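Local atomic coordinates of walker-Type ATPase (PDB entry 2QEN), a protein that probably binds and hydrolyses ATP as a Walker-type P-loop ATPase that holds ADP and magnesium, though its cellular role is unknown. Residues Leu288-Ile301 / Asn335-Arg349. The protein carries 1 engineered substitution. Residues are numbered along the deposited sequence; the frame is centred on the assembly and turned at random.
Sequences LRAIALGYNRWSLI and NTYKIADPVVATVLR
In the C-terminal winged helix-turn-helix domain, the wing strand 336-339 and the closing helix 342-348 pack against the C-terminal end of helix 282-292 and the turn after it. Tyr-337 N donates to Asn-296 O over 2.9 Å, nearly straight at 165°, a single backbone bond that ties the turn to the wing strand. From the same residue the phenol ring runs alongside the start of helix 298-307, with Trp-298 N in plane at its edge, and Ile-301 CD1 comes within 3.8 Å of Tyr-337 CD2. A water between Asn-296 ND2 and Tyr-337 O adds a second link. Further along, the tip of Ile-339, CD1, sits 3.9 Å from Ile-291 CG2 and against Leu-288, a cluster backed by Ile-330 of the neighbouring wing strand. The axes of 288-292 and 342-348 cross at -101°, 8.8 Å apart, and the small Ala-292 lies between them, CB 3.7 Å from Leu-348 CB. Two arginines each donate to a backbone carbonyl of the other segment. Arg-349 NH1 reaches Ala-292 O at 2.8 Å, on a lone pair and in the guanidinium plane, while Ala-345 O lies over one guanidinium face. Arg-289, its chain bent at chi3 (-82°), brings NE to Leu-348 O at 3.1 Å. A leucine in its place would probably leave that carbonyl without its donor and the chain end less firmly held. Helices 282-292, 298-307 and 314-326 with the hairpin 330-333/336-339 make the winged-helix pattern, and helix 342-348 is packed on as an extra.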
ATOM      1  N   LEU A 288      -0.972  11.832 -17.770  1.00 27.36           N
ATOM      2  CA  LEU A 288      -1.504  12.161 -16.453  1.00 27.47           C
ATOM      3  C   LEU A 288      -1.973  13.612 -16.377  1.00 27.86           C
ATOM      4  O   LEU A 288      -3.102  13.889 -15.962  1.00 27.27           O
ATOM      5  CB  LEU A 288      -0.426  11.885 -15.408  1.00 27.93           C
ATOM      6  CG  LEU A 288      -0.551  10.667 -14.467  1.00 28.67           C
ATOM      7  CD1 LEU A 288      -1.556   9.606 -14.885  1.00 27.37           C
ATOM      8  CD2 LEU A 288       0.776  10.046 -14.089  1.00 27.07           C
ATOM      9  N   ARG A 289      -1.122  14.539 -16.811  1.00 27.95           N
ATOM     10  CA  ARG A 289      -1.521  15.943 -16.842  1.00 28.12           C
ATOM     11  C   ARG A 289      -2.738  16.193 -17.745  1.00 27.40           C
ATOM     12  O   ARG A 289      -3.684  16.873 -17.333  1.00 27.21           O
ATOM     13  CB  ARG A 289      -0.354  16.843 -17.200  1.00 28.88           C
ATOM     14  CG  ARG A 289      -0.625  18.296 -16.880  1.00 31.33           C
ATOM     15  CD  ARG A 289       0.644  19.117 -16.873  1.00 35.71           C
ATOM     16  NE  ARG A 289       1.370  19.018 -15.606  1.00 38.73           N
ATOM     17  CZ  ARG A 289       2.571  18.462 -15.466  1.00 39.90           C
ATOM     18  NH1 ARG A 289       3.192  17.935 -16.512  1.00 39.92           N
ATOM     19  NH2 ARG A 289       3.151  18.436 -14.273  1.00 40.93           N
ATOM     20  N   ALA A 290      -2.731  15.614 -18.946  1.00 26.24           N
ATOM     21  CA  ALA A 290      -3.861  15.694 -19.861  1.00 25.79           C
ATOM     22  C   ALA A 290      -5.191  15.287 -19.195  1.00 25.50           C
ATOM     23  O   ALA A 290      -6.165  16.032 -19.256  1.00 25.52           O
ATOM     24  CB  ALA A 290      -3.592  14.827 -21.138  1.00 25.81           C
ATOM     25  N   ILE A 291      -5.220  14.103 -18.584  1.00 25.12           N
ATOM     26  CA  ILE A 291      -6.393  13.585 -17.859  1.00 25.34           C
ATOM     27  C   ILE A 291      -6.850  14.540 -16.751  1.00 25.51           C
ATOM     28  O   ILE A 291      -8.028  14.892 -16.689  1.00 26.09           O
ATOM     29  CB  ILE A 291      -6.143  12.149 -17.302  1.00 25.59           C
ATOM     30  CG1 ILE A 291      -5.905  11.177 -18.467  1.00 25.75           C
ATOM     31  CG2 ILE A 291      -7.317  11.661 -16.384  1.00 23.69           C
ATOM     32  CD1 ILE A 291      -5.408   9.796 -18.071  1.00 25.93           C
ATOM     33  N   ALA A 292      -5.910  14.981 -15.915  1.00 25.25           N
ATOM     34  CA  ALA A 292      -6.168  15.983 -14.886  1.00 25.52           C
ATOM     35  C   ALA A 292      -6.803  17.269 -15.418  1.00 25.85           C
ATOM     36  O   ALA A 292      -7.576  17.925 -14.698  1.00 26.61           O
ATOM     37  CB  ALA A 292      -4.852  16.311 -14.105  1.00 25.27           C
ATOM     38  N   LEU A 293      -6.464  17.648 -16.655  1.00 25.60           N
ATOM     39  CA  LEU A 293      -7.024  18.856 -17.284  1.00 26.32           C
ATOM     40  C   LEU A 293      -8.366  18.611 -18.009  1.00 26.14           C
ATOM     41  O   LEU A 293      -8.888  19.512 -18.653  1.00 26.11           O
ATOM     42  CB  LEU A 293      -6.013  19.508 -18.258  1.00 26.48           C
ATOM     43  CG  LEU A 293      -4.677  20.060 -17.728  1.00 28.29           C
ATOM     44  CD1 LEU A 293      -3.749  20.342 -18.896  1.00 30.71           C
ATOM     45  CD2 LEU A 293      -4.869  21.328 -16.931  1.00 28.61           C
ATOM     46  N   GLY A 294      -8.898  17.389 -17.922  1.00 26.25           N
ATOM     47  CA  GLY A 294     -10.162  17.046 -18.563  1.00 25.97           C
ATOM     48  C   GLY A 294     -10.081  16.402 -19.934  1.00 25.57           C
ATOM     49  O   GLY A 294     -11.102  16.180 -20.571  1.00 26.06           O
ATOM     50  N   TYR A 295      -8.880  16.120 -20.419  1.00 25.38           N
ATOM     51  CA  TYR A 295      -8.745  15.310 -21.623  1.00 25.45           C
ATOM     52  C   TYR A 295      -8.717  13.839 -21.154  1.00 25.96           C
ATOM     53  O   TYR A 295      -7.676  13.266 -20.930  1.00 26.09           O
ATOM     54  CB  TYR A 295      -7.525  15.730 -22.459  1.00 25.23           C
ATOM     55  CG  TYR A 295      -7.494  17.217 -22.786  1.00 24.17           C
ATOM     56  CD1 TYR A 295      -8.172  17.712 -23.884  1.00 23.84           C
ATOM     57  CD2 TYR A 295      -6.797  18.122 -21.983  1.00 23.66           C
ATOM     58  CE1 TYR A 295      -8.165  19.053 -24.188  1.00 24.81           C
ATOM     59  CE2 TYR A 295      -6.796  19.503 -22.275  1.00 23.78           C
ATOM     60  CZ  TYR A 295      -7.477  19.947 -23.385  1.00 24.94           C
ATOM     61  OH  TYR A 295      -7.493  21.279 -23.720  1.00 26.44           O
ATOM     62  N   ASN A 296      -9.909  13.264 -20.987  1.00 26.85           N
ATOM     63  CA  ASN A 296     -10.101  12.040 -20.210  1.00 27.19           C
ATOM     64  C   ASN A 296     -10.805  10.922 -21.018  1.00 27.04           C
ATOM     65  O   ASN A 296     -11.406   9.983 -20.468  1.00 26.12           O
ATOM     66  CB  ASN A 296     -10.895  12.396 -18.952  1.00 27.12           C
ATOM     67  CG  ASN A 296     -12.233  12.971 -19.274  1.00 27.33           C
ATOM     68  OD1 ASN A 296     -12.610  13.047 -20.442  1.00 28.58           O
ATOM     69  ND2 ASN A 296     -12.982  13.366 -18.249  1.00 27.04           N
ATOM     70  N   ARG A 297     -10.726  11.058 -22.335  1.00 26.78           N
ATOM     71  CA  ARG A 297     -11.139  10.019 -23.270  1.00 27.69           C
ATOM     72  C   ARG A 297     -10.004   9.822 -24.271  1.00 27.23           C
ATOM     73  O   ARG A 297      -9.220  10.741 -24.513  1.00 27.55           O
ATOM     74  CB  ARG A 297     -12.457  10.392 -23.957  1.00 28.09           C
ATOM     75  CG  ARG A 297     -13.678  10.116 -23.070  1.00 32.75           C
ATOM     76  CD  ARG A 297     -14.908  10.923 -23.481  1.00 41.07           C
ATOM     77  NE  ARG A 297     -14.881  12.243 -22.852  1.00 47.61           N
ATOM     78  CZ  ARG A 297     -15.397  12.530 -21.654  1.00 49.13           C
ATOM     79  NH1 ARG A 297     -16.016  11.591 -20.938  1.00 50.23           N
ATOM     80  NH2 ARG A 297     -15.295  13.768 -21.178  1.00 49.11           N
ATOM     81  N   TRP A 298      -9.906   8.614 -24.807  1.00 26.25           N
ATOM     82  CA  TRP A 298      -8.842   8.216 -25.722  1.00 25.72           C
ATOM     83  C   TRP A 298      -8.448   9.262 -26.764  1.00 25.52           C
ATOM     84  O   TRP A 298      -7.290   9.685 -26.817  1.00 25.76           O
ATOM     85  CB  TRP A 298      -9.251   6.923 -26.429  1.00 24.84           C
ATOM     86  CG  TRP A 298      -8.221   6.353 -27.351  1.00 24.68           C
ATOM     87  CD1 TRP A 298      -7.957   6.732 -28.650  1.00 24.75           C
ATOM     88  CD2 TRP A 298      -7.334   5.265 -27.064  1.00 23.92           C
ATOM     89  NE1 TRP A 298      -6.952   5.946 -29.174  1.00 24.07           N
ATOM     90  CE2 TRP A 298      -6.554   5.040 -28.224  1.00 24.51           C
ATOM     91  CE3 TRP A 298      -7.118   4.462 -25.933  1.00 23.39           C
ATOM     92  CZ2 TRP A 298      -5.572   4.035 -28.289  1.00 24.86           C
ATOM     93  CZ3 TRP A 298      -6.136   3.467 -25.997  1.00 25.47           C
ATOM     94  CH2 TRP A 298      -5.369   3.272 -27.174  1.00 24.65           C
ATOM     95  N   SER A 299      -9.393   9.631 -27.623  1.00 25.37           N
ATOM     96  CA  SER A 299      -9.117  10.615 -28.688  1.00 25.10           C
ATOM     97  C   SER A 299      -8.791  11.989 -28.123  1.00 24.57           C
ATOM     98  O   SER A 299      -8.020  12.732 -28.724  1.00 25.28           O
ATOM     99  CB  SER A 299     -10.292  10.729 -29.665  1.00 24.30           C
ATOM    100  OG  SER A 299     -11.447  11.169 -28.978  1.00 23.68           O
ATOM    101  N   LEU A 300      -9.382  12.336 -26.985  1.00 24.55           N
ATOM    102  CA  LEU A 300      -9.091  13.622 -26.335  1.00 24.82           C
ATOM    103  C   LEU A 300      -7.616  13.698 -25.928  1.00 24.71           C
ATOM    104  O   LEU A 300      -6.954  14.705 -26.184  1.00 23.88           O
ATOM    105  CB  LEU A 300     -10.002  13.872 -25.128  1.00 23.88           C
ATOM    106  CG  LEU A 300     -11.497  14.133 -25.370  1.00 25.63           C
ATOM    107  CD1 LEU A 300     -12.271  14.202 -24.029  1.00 22.47           C
ATOM    108  CD2 LEU A 300     -11.778  15.385 -26.225  1.00 23.48           C
ATOM    109  N   ILE A 301      -7.122  12.604 -25.339  1.00 25.73           N
ATOM    110  CA  ILE A 301      -5.736  12.465 -24.884  1.00 27.19           C
ATOM    111  C   ILE A 301      -4.774  12.498 -26.059  1.00 27.68           C
ATOM    112  O   ILE A 301      -3.789  13.232 -26.054  1.00 27.47           O
ATOM    113  CB  ILE A 301      -5.502  11.134 -24.089  1.00 27.61           C
ATOM    114  CG1 ILE A 301      -6.186  11.183 -22.720  1.00 27.76           C
ATOM    115  CG2 ILE A 301      -3.988  10.870 -23.916  1.00 28.14           C
ATOM    116  CD1 ILE A 301      -6.320   9.828 -22.055  1.00 27.83           C
ATOM    117  N   ASN A 335     -16.120   4.306 -19.714  1.00 35.78           N
ATOM    118  CA  ASN A 335     -15.360   4.771 -20.868  1.00 35.51           C
ATOM    119  C   ASN A 335     -14.665   6.137 -20.669  1.00 35.25           C
ATOM    120  O   ASN A 335     -14.528   6.930 -21.610  1.00 35.27           O
ATOM    121  CB  ASN A 335     -16.270   4.781 -22.107  1.00 36.12           C
ATOM    122  CG  ASN A 335     -15.506   5.009 -23.397  1.00 36.19           C
ATOM    123  OD1 ASN A 335     -14.425   4.447 -23.597  1.00 36.20           O
ATOM    124  ND2 ASN A 335     -16.072   5.836 -24.286  1.00 35.02           N
ATOM    125  N   THR A 336     -14.223   6.388 -19.436  1.00 34.03           N
ATOM    126  CA  THR A 336     -13.585   7.641 -19.057  1.00 32.85           C
ATOM    127  C   THR A 336     -12.433   7.379 -18.092  1.00 31.78           C
ATOM    128  O   THR A 336     -12.559   6.567 -17.172  1.00 31.58           O
ATOM    129  CB  THR A 336     -14.616   8.602 -18.414  1.00 33.00           C
ATOM    130  OG1 THR A 336     -15.602   8.963 -19.394  1.00 34.02           O
ATOM    131  CG2 THR A 336     -13.958   9.851 -17.906  1.00 32.01           C
ATOM    132  N   TYR A 337     -11.314   8.054 -18.321  1.00 30.35           N
ATOM    133  CA  TYR A 337     -10.171   8.014 -17.404  1.00 30.18           C
ATOM    134  C   TYR A 337     -10.247   9.082 -16.323  1.00 29.74           C
ATOM    135  O   TYR A 337     -10.666  10.217 -16.574  1.00 29.41           O
ATOM    136  CB  TYR A 337      -8.846   8.130 -18.156  1.00 29.79           C
ATOM    137  CG  TYR A 337      -8.741   7.167 -19.299  1.00 30.32           C
ATOM    138  CD1 TYR A 337      -8.448   5.826 -19.067  1.00 29.46           C
ATOM    139  CD2 TYR A 337      -8.976   7.580 -20.613  1.00 30.96           C
ATOM    140  CE1 TYR A 337      -8.360   4.931 -20.104  1.00 30.54           C
ATOM    141  CE2 TYR A 337      -8.889   6.677 -21.673  1.00 31.02           C
ATOM    142  CZ  TYR A 337      -8.576   5.358 -21.407  1.00 30.32           C
ATOM    143  OH  TYR A 337      -8.488   4.439 -22.419  1.00 30.63           O
ATOM    144  N   LYS A 338      -9.877   8.699 -15.111  1.00 29.55           N
ATOM    145  CA  LYS A 338      -9.659   9.677 -14.044  1.00 30.36           C
ATOM    146  C   LYS A 338      -8.455   9.372 -13.177  1.00 29.52           C
ATOM    147  O   LYS A 338      -8.105   8.210 -12.947  1.00 29.44           O
ATOM    148  CB  LYS A 338     -10.904   9.932 -13.167  1.00 30.44           C
ATOM    149  CG  LYS A 338     -11.871   8.798 -13.008  1.00 34.25           C
ATOM    150  CD  LYS A 338     -13.076   9.006 -13.936  1.00 37.87           C
ATOM    151  CE  LYS A 338     -13.925   7.753 -14.056  1.00 39.32           C
ATOM    152  NZ  LYS A 338     -15.207   8.036 -14.786  1.00 41.16           N
ATOM    153  N   ILE A 339      -7.825  10.434 -12.695  1.00 29.26           N
ATOM    154  CA  ILE A 339      -6.791  10.291 -11.684  1.00 28.84           C
ATOM    155  C   ILE A 339      -7.442   9.623 -10.453  1.00 28.57           C
ATOM    156  O   ILE A 339      -8.485  10.073  -9.958  1.00 28.51           O
ATOM    157  CB  ILE A 339      -6.147  11.659 -11.331  1.00 28.64           C
ATOM    158  CG1 ILE A 339      -5.707  12.426 -12.591  1.00 29.15           C
ATOM    159  CG2 ILE A 339      -5.011  11.506 -10.325  1.00 28.89           C
ATOM    160  CD1 ILE A 339      -4.697  11.740 -13.491  1.00 29.05           C
ATOM    161  N   ALA A 340      -6.834   8.530 -10.003  1.00 27.94           N
ATOM    162  CA  ALA A 340      -7.331   7.753  -8.873  1.00 27.90           C
ATOM    163  C   ALA A 340      -7.431   8.573  -7.577  1.00 27.85           C
ATOM    164  O   ALA A 340      -8.392   8.410  -6.817  1.00 28.27           O
ATOM    165  CB  ALA A 340      -6.455   6.510  -8.662  1.00 27.56           C
ATOM    166  N   ASP A 341      -6.431   9.422  -7.327  1.00 27.48           N
ATOM    167  CA  ASP A 341      -6.392  10.313  -6.159  1.00 27.35           C
ATOM    168  C   ASP A 341      -6.655  11.760  -6.619  1.00 27.04           C
ATOM    169  O   ASP A 341      -5.868  12.314  -7.370  1.00 26.79           O
ATOM    170  CB  ASP A 341      -5.020  10.197  -5.468  1.00 27.32           C
ATOM    171  CG  ASP A 341      -4.873  11.110  -4.233  1.00 28.06           C
ATOM    172  OD1 ASP A 341      -5.719  12.000  -3.986  1.00 28.61           O
ATOM    173  OD2 ASP A 341      -3.873  10.942  -3.498  1.00 29.04           O
ATOM    174  N   PRO A 342      -7.761  12.379  -6.155  1.00 27.04           N
ATOM    175  CA  PRO A 342      -8.152  13.743  -6.566  1.00 26.85           C
ATOM    176  C   PRO A 342      -7.142  14.838  -6.200  1.00 26.74           C
ATOM    177  O   PRO A 342      -7.106  15.882  -6.852  1.00 26.79           O
ATOM    178  CB  PRO A 342      -9.458  13.976  -5.800  1.00 26.88           C
ATOM    179  CG  PRO A 342      -9.399  13.037  -4.665  1.00 26.90           C
ATOM    180  CD  PRO A 342      -8.728  11.815  -5.200  1.00 26.74           C
ATOM    181  N   VAL A 343      -6.355  14.610  -5.150  1.00 26.59           N
ATOM    182  CA  VAL A 343      -5.256  15.503  -4.790  1.00 26.35           C
ATOM    183  C   VAL A 343      -4.102  15.436  -5.822  1.00 26.94           C
ATOM    184  O   VAL A 343      -3.541  16.465  -6.197  1.00 27.49           O
ATOM    185  CB  VAL A 343      -4.808  15.261  -3.330  1.00 26.14           C
ATOM    186  CG1 VAL A 343      -3.605  16.125  -2.946  1.00 25.24           C
ATOM    187  CG2 VAL A 343      -5.973  15.514  -2.391  1.00 25.34           C
ATOM    188  N   VAL A 344      -3.767  14.235  -6.301  1.00 27.44           N
ATOM    189  CA  VAL A 344      -2.849  14.094  -7.436  1.00 27.62           C
ATOM    190  C   VAL A 344      -3.339  14.919  -8.641  1.00 28.33           C
ATOM    191  O   VAL A 344      -2.564  15.657  -9.247  1.00 28.53           O
ATOM    192  CB  VAL A 344      -2.576  12.604  -7.805  1.00 27.35           C
ATOM    193  CG1 VAL A 344      -1.725  12.475  -9.077  1.00 27.45           C
ATOM    194  CG2 VAL A 344      -1.877  11.908  -6.673  1.00 26.67           C
ATOM    195  N   ALA A 345      -4.628  14.822  -8.961  1.00 28.85           N
ATOM    196  CA  ALA A 345      -5.212  15.652 -10.010  1.00 29.44           C
ATOM    197  C   ALA A 345      -5.015  17.170  -9.765  1.00 29.94           C
ATOM    198  O   ALA A 345      -4.618  17.908 -10.678  1.00 29.65           O
ATOM    199  CB  ALA A 345      -6.696  15.302 -10.203  1.00 29.45           C
ATOM    200  N   THR A 346      -5.285  17.626  -8.538  1.00 30.67           N
ATOM    201  CA  THR A 346      -5.059  19.024  -8.140  1.00 31.01           C
ATOM    202  C   THR A 346      -3.604  19.458  -8.364  1.00 31.80           C
ATOM    203  O   THR A 346      -3.355  20.519  -8.924  1.00 31.94           O
ATOM    204  CB  THR A 346      -5.493  19.267  -6.674  1.00 31.07           C
ATOM    205  OG1 THR A 346      -6.899  19.009  -6.557  1.00 31.21           O
ATOM    206  CG2 THR A 346      -5.216  20.712  -6.219  1.00 30.31           C
ATOM    207  N   VAL A 347      -2.663  18.610  -7.953  1.00 32.76           N
ATOM    208  CA  VAL A 347      -1.218  18.840  -8.131  1.00 33.44           C
ATOM    209  C   VAL A 347      -0.791  18.866  -9.611  1.00 33.79           C
ATOM    210  O   VAL A 347       0.001  19.716 -10.009  1.00 34.06           O
ATOM    211  CB  VAL A 347      -0.373  17.788  -7.319  1.00 33.61           C
ATOM    212  CG1 VAL A 347       1.110  17.810  -7.720  1.00 34.01           C
ATOM    213  CG2 VAL A 347      -0.522  18.013  -5.819  1.00 32.52           C
ATOM    214  N   LEU A 348      -1.321  17.951 -10.420  1.00 34.33           N
ATOM    215  CA  LEU A 348      -1.044  17.948 -11.877  1.00 35.05           C
ATOM    216  C   LEU A 348      -1.588  19.165 -12.653  1.00 35.56           C
ATOM    217  O   LEU A 348      -1.042  19.522 -13.681  1.00 35.14           O
ATOM    218  CB  LEU A 348      -1.518  16.650 -12.544  1.00 34.71           C
ATOM    219  CG  LEU A 348      -0.828  15.330 -12.180  1.00 34.39           C
ATOM    220  CD1 LEU A 348      -1.810  14.191 -12.367  1.00 33.62           C
ATOM    221  CD2 LEU A 348       0.450  15.093 -12.997  1.00 33.54           C
ATOM    222  N   ARG A 349      -2.662  19.783 -12.159  1.00 36.80           N
ATOM    223  CA  ARG A 349      -3.193  21.017 -12.753  1.00 38.20           C
ATOM    224  C   ARG A 349      -2.382  22.224 -12.294  1.00 39.34           C
ATOM    225  O   ARG A 349      -2.590  23.337 -12.775  1.00 39.27           O
ATOM    226  CB  ARG A 349      -4.667  21.217 -12.395  1.00 38.15           C
ATOM    227  CG  ARG A 349      -5.617  20.295 -13.122  1.00 37.11           C
ATOM    228  CD  ARG A 349      -7.048  20.725 -12.899  1.00 37.63           C
ATOM    229  NE  ARG A 349      -7.523  20.455 -11.541  1.00 37.72           N
ATOM    230  CZ  ARG A 349      -8.059  19.307 -11.134  1.00 37.88           C
ATOM    231  NH1 ARG A 349      -8.195  18.282 -11.976  1.00 34.93           N
ATOM    232  NH2 ARG A 349      -8.459  19.187  -9.873  1.00 35.98           N
TER
HETATM  233  O   HOH W   1     -11.666  12.425 -15.593  1.00 33.39           O
HETATM  234  O   HOH W   2     -12.048   6.562 -24.190  1.00 25.93           O